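Local coordinates for protein glcnac-alpha-1,4-gal-releasing endo-beta-galactosidase (Clostridium perfringens, PDB 1UPS) that probably hydrolyses O-glycosidic bonds as a calcium-binding family 16 endo-beta-galactosidase that releases GlcNAc-alpha-1,4-Gal, at residues M219-T224 with G240-E245. Sequence-based numbering, arbitrary orientation.
Sequences MEWTPT and GSPDYE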
ATOM      1  N   MET A 219       1.283  -4.131  -5.315  1.00 10.10           N
ATOM      2  CA  MET A 219       1.746  -2.784  -5.041  1.00 10.33           C
ATOM      3  C   MET A 219       2.635  -2.308  -6.186  1.00 10.45           C
ATOM      4  O   MET A 219       3.608  -2.983  -6.560  1.00 10.92           O
ATOM      5  CB  MET A 219       2.552  -2.732  -3.729  1.00 10.25           C
ATOM      6  CG  MET A 219       3.251  -1.360  -3.543  1.00 10.67           C
ATOM      7  SD  MET A 219       4.373  -1.349  -2.110  1.00 12.43           S
ATOM      8  CE  MET A 219       5.694  -2.336  -2.732  1.00 11.31           C
ATOM      9  N   GLU A 220       2.326  -1.129  -6.719  1.00 10.73           N
ATOM     10  CA  GLU A 220       3.274  -0.461  -7.603  1.00 10.77           C
ATOM     11  C   GLU A 220       3.990   0.625  -6.812  1.00 10.70           C
ATOM     12  O   GLU A 220       3.363   1.551  -6.277  1.00 10.83           O
ATOM     13  CB  GLU A 220       2.606   0.123  -8.866  1.00 11.01           C
ATOM     14  CG  GLU A 220       3.660   0.647  -9.847  1.00 12.12           C
ATOM     15  CD  GLU A 220       3.242   0.570 -11.312  1.00 13.18           C
ATOM     16  OE1 GLU A 220       4.056   0.132 -12.155  1.00 14.81           O
ATOM     17  OE2 GLU A 220       2.111   0.957 -11.622  1.00 14.00           O
ATOM     18  N   TRP A 221       5.307   0.473  -6.725  1.00 10.62           N
ATOM     19  CA  TRP A 221       6.168   1.352  -5.942  1.00 11.22           C
ATOM     20  C   TRP A 221       6.977   2.156  -6.955  1.00 11.52           C
ATOM     21  O   TRP A 221       7.773   1.603  -7.707  1.00 11.22           O
ATOM     22  CB  TRP A 221       7.053   0.491  -5.027  1.00 11.46           C
ATOM     23  CG  TRP A 221       8.287   1.140  -4.403  1.00 10.30           C
ATOM     24  CD1 TRP A 221       8.510   2.474  -4.124  1.00 10.63           C
ATOM     25  CD2 TRP A 221       9.438   0.445  -3.952  1.00 10.04           C
ATOM     26  NE1 TRP A 221       9.746   2.632  -3.532  1.00 11.56           N
ATOM     27  CE2 TRP A 221      10.343   1.404  -3.423  1.00 10.90           C
ATOM     28  CE3 TRP A 221       9.819  -0.905  -3.964  1.00  9.66           C
ATOM     29  CZ2 TRP A 221      11.605   1.054  -2.923  1.00 11.25           C
ATOM     30  CZ3 TRP A 221      11.059  -1.256  -3.448  1.00 11.17           C
ATOM     31  CH2 TRP A 221      11.940  -0.275  -2.933  1.00 10.86           C
ATOM     32  N   THR A 222       6.709   3.455  -7.011  1.00 12.51           N
ATOM     33  CA  THR A 222       7.403   4.358  -7.932  1.00 12.93           C
ATOM     34  C   THR A 222       8.154   5.394  -7.085  1.00 13.25           C
ATOM     35  O   THR A 222       7.985   5.441  -5.872  1.00 12.58           O
ATOM     36  CB  THR A 222       6.411   5.087  -8.864  1.00 13.39           C
ATOM     37  OG1 THR A 222       5.658   6.046  -8.101  1.00 12.90           O
ATOM     38  CG2 THR A 222       5.358   4.125  -9.423  1.00 14.16           C
ATOM     39  N   PRO A 223       8.956   6.242  -7.717  1.00 13.67           N
ATOM     40  CA  PRO A 223       9.597   7.351  -7.004  1.00 14.49           C
ATOM     41  C   PRO A 223       8.606   8.309  -6.336  1.00 15.49           C
ATOM     42  O   PRO A 223       9.015   9.069  -5.450  1.00 16.67           O
ATOM     43  CB  PRO A 223      10.363   8.069  -8.121  1.00 14.45           C
ATOM     44  CG  PRO A 223      10.658   7.001  -9.076  1.00 13.88           C
ATOM     45  CD  PRO A 223       9.381   6.187  -9.130  1.00 13.47           C
ATOM     46  N   THR A 224       7.338   8.264  -6.735  1.00 14.58           N
ATOM     47  CA  THR A 224       6.328   9.211  -6.252  1.00 16.24           C
ATOM     48  C   THR A 224       5.393   8.656  -5.167  1.00 14.79           C
ATOM     49  O   THR A 224       4.945   9.401  -4.271  1.00 14.67           O
ATOM     50  CB  THR A 224       5.488   9.699  -7.459  1.00 15.03           C
ATOM     51  OG1 THR A 224       6.320  10.510  -8.294  1.00 21.08           O
ATOM     52  CG2 THR A 224       4.381  10.666  -7.029  1.00 19.45           C
ATOM     53  N   GLY A 240       4.538   9.348  -1.424  1.00 16.62           N
ATOM     54  CA  GLY A 240       5.845   9.203  -0.788  1.00 16.68           C
ATOM     55  C   GLY A 240       6.285   7.749  -0.883  1.00 16.46           C
ATOM     56  O   GLY A 240       5.452   6.845  -0.877  1.00 18.24           O
ATOM     57  N   SER A 241       7.582   7.503  -1.008  1.00 15.09           N
ATOM     58  CA  SER A 241       8.067   6.126  -1.169  1.00 14.40           C
ATOM     59  C   SER A 241       9.537   6.059  -0.816  1.00 13.37           C
ATOM     60  O   SER A 241      10.251   7.063  -0.964  1.00 13.33           O
ATOM     61  CB  SER A 241       7.864   5.631  -2.614  1.00 14.93           C
ATOM     62  OG  SER A 241       8.853   6.164  -3.491  1.00 16.28           O
ATOM     63  N   PRO A 242       9.987   4.892  -0.357  1.00 12.99           N
ATOM     64  CA  PRO A 242      11.409   4.682  -0.077  1.00 13.12           C
ATOM     65  C   PRO A 242      12.257   4.825  -1.329  1.00 13.35           C
ATOM     66  O   PRO A 242      11.787   4.544  -2.433  1.00 14.23           O
ATOM     67  CB  PRO A 242      11.457   3.253   0.449  1.00 12.98           C
ATOM     68  CG  PRO A 242      10.056   3.009   0.957  1.00 13.20           C
ATOM     69  CD  PRO A 242       9.177   3.687  -0.059  1.00 12.33           C
ATOM     70  N   ASP A 243      13.494   5.285  -1.162  1.00 13.47           N
ATOM     71  CA  ASP A 243      14.376   5.475  -2.317  1.00 13.54           C
ATOM     72  C   ASP A 243      15.669   4.645  -2.248  1.00 13.08           C
ATOM     73  O   ASP A 243      16.786   5.142  -2.538  1.00 13.77           O
ATOM     74  CB  ASP A 243      14.642   6.968  -2.542  1.00 13.75           C
ATOM     75  CG  ASP A 243      15.445   7.609  -1.421  1.00 16.39           C
ATOM     76  OD1 ASP A 243      15.503   7.061  -0.295  1.00 17.18           O
ATOM     77  OD2 ASP A 243      16.071   8.682  -1.594  1.00 19.02           O
ATOM     78  N   TYR A 244      15.506   3.376  -1.871  1.00 12.15           N
ATOM     79  CA  TYR A 244      16.620   2.434  -1.719  1.00 11.51           C
ATOM     80  C   TYR A 244      16.080   1.029  -1.895  1.00 11.23           C
ATOM     81  O   TYR A 244      14.864   0.833  -1.924  1.00 11.23           O
ATOM     82  CB  TYR A 244      17.287   2.556  -0.334  1.00 11.59           C
ATOM     83  CG  TYR A 244      16.317   2.847   0.767  1.00 10.15           C
ATOM     84  CD1 TYR A 244      15.552   1.823   1.344  1.00  9.41           C
ATOM     85  CD2 TYR A 244      16.135   4.153   1.224  1.00  8.92           C
ATOM     86  CE1 TYR A 244      14.636   2.103   2.360  1.00  8.85           C
ATOM     87  CE2 TYR A 244      15.220   4.437   2.247  1.00  9.18           C
ATOM     88  CZ  TYR A 244      14.486   3.407   2.802  1.00 10.41           C
ATOM     89  OH  TYR A 244      13.579   3.674   3.796  1.00 11.36           O
ATOM     90  N   GLU A 245      16.977   0.061  -2.015  1.00 11.49           N
ATOM     91  CA  GLU A 245      16.562  -1.328  -2.230  1.00 10.86           C
ATOM     92  C   GLU A 245      15.903  -1.880  -0.974  1.00 10.62           C
ATOM     93  O   GLU A 245      16.286  -1.521   0.138  1.00 10.40           O
ATOM     94  CB  GLU A 245      17.756  -2.200  -2.618  1.00 11.80           C
ATOM     95  CG  GLU A 245      18.337  -1.838  -3.981  1.00 12.29           C
ATOM     96  CD  GLU A 245      19.114  -2.972  -4.622  1.00 15.88           C
ATOM     97  OE1 GLU A 245      19.343  -4.004  -3.968  1.00 12.41           O
ATOM     98  OE2 GLU A 245      19.518  -2.811  -5.797  1.00 17.40           O
TER
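Trp221, the last residue of strand 215-221, carries the tight part of this contact by laying the edge of its indole along the 240-245 loop. Trp221 CG stands anti to the backbone N (chi1 164°), which carries the ring across to that loop. Trp221 NE1 donates to Pro242 O at 3.0 Å; the acceptor lies within the indole plane and the N-H meets a carbonyl lone pair, although the bond is bent (148°). Flanking it on the same edge, Trp221 CD1 touches Ser241 CB at 3.6 Å and Trp221 CH2 lies 3.3 Å from Tyr244 O. That buried carbonyl has no hydrogen-bond partner in the model, so the ring's C-H edge is what it meets here. Ser241 OG, also in the indole plane, donates to Thr222 O at 2.6 Å, in the carbonyl plane. Pro242 CB packs on Trp221 CZ2 and also sits over one face of the Tyr244 ring, near its rim, while Tyr244 OH is anchored by Asp191 and Gly167.

The family 16 fold is a beta-sandwich of the concanavalin clan, and the 240-245 loop carries the chain from strand 233-239 in one sheet to strand 246-254 in the other. Trp221, which also meets Tyr128 edge-to-face, joins this inter-sheet connection to the end of strand 215-221.

The loose side comprises the partly exposed residues Pro223, Thr224 and Gly240, with one backbone bond: Gly240 N reaches Thr224 O at 2.9 Å, nearly straight (163°), from above the carbonyl plane. Thr222 OG1 accepts from Thr224 N, an ST turn, and bonds Ala225 N too.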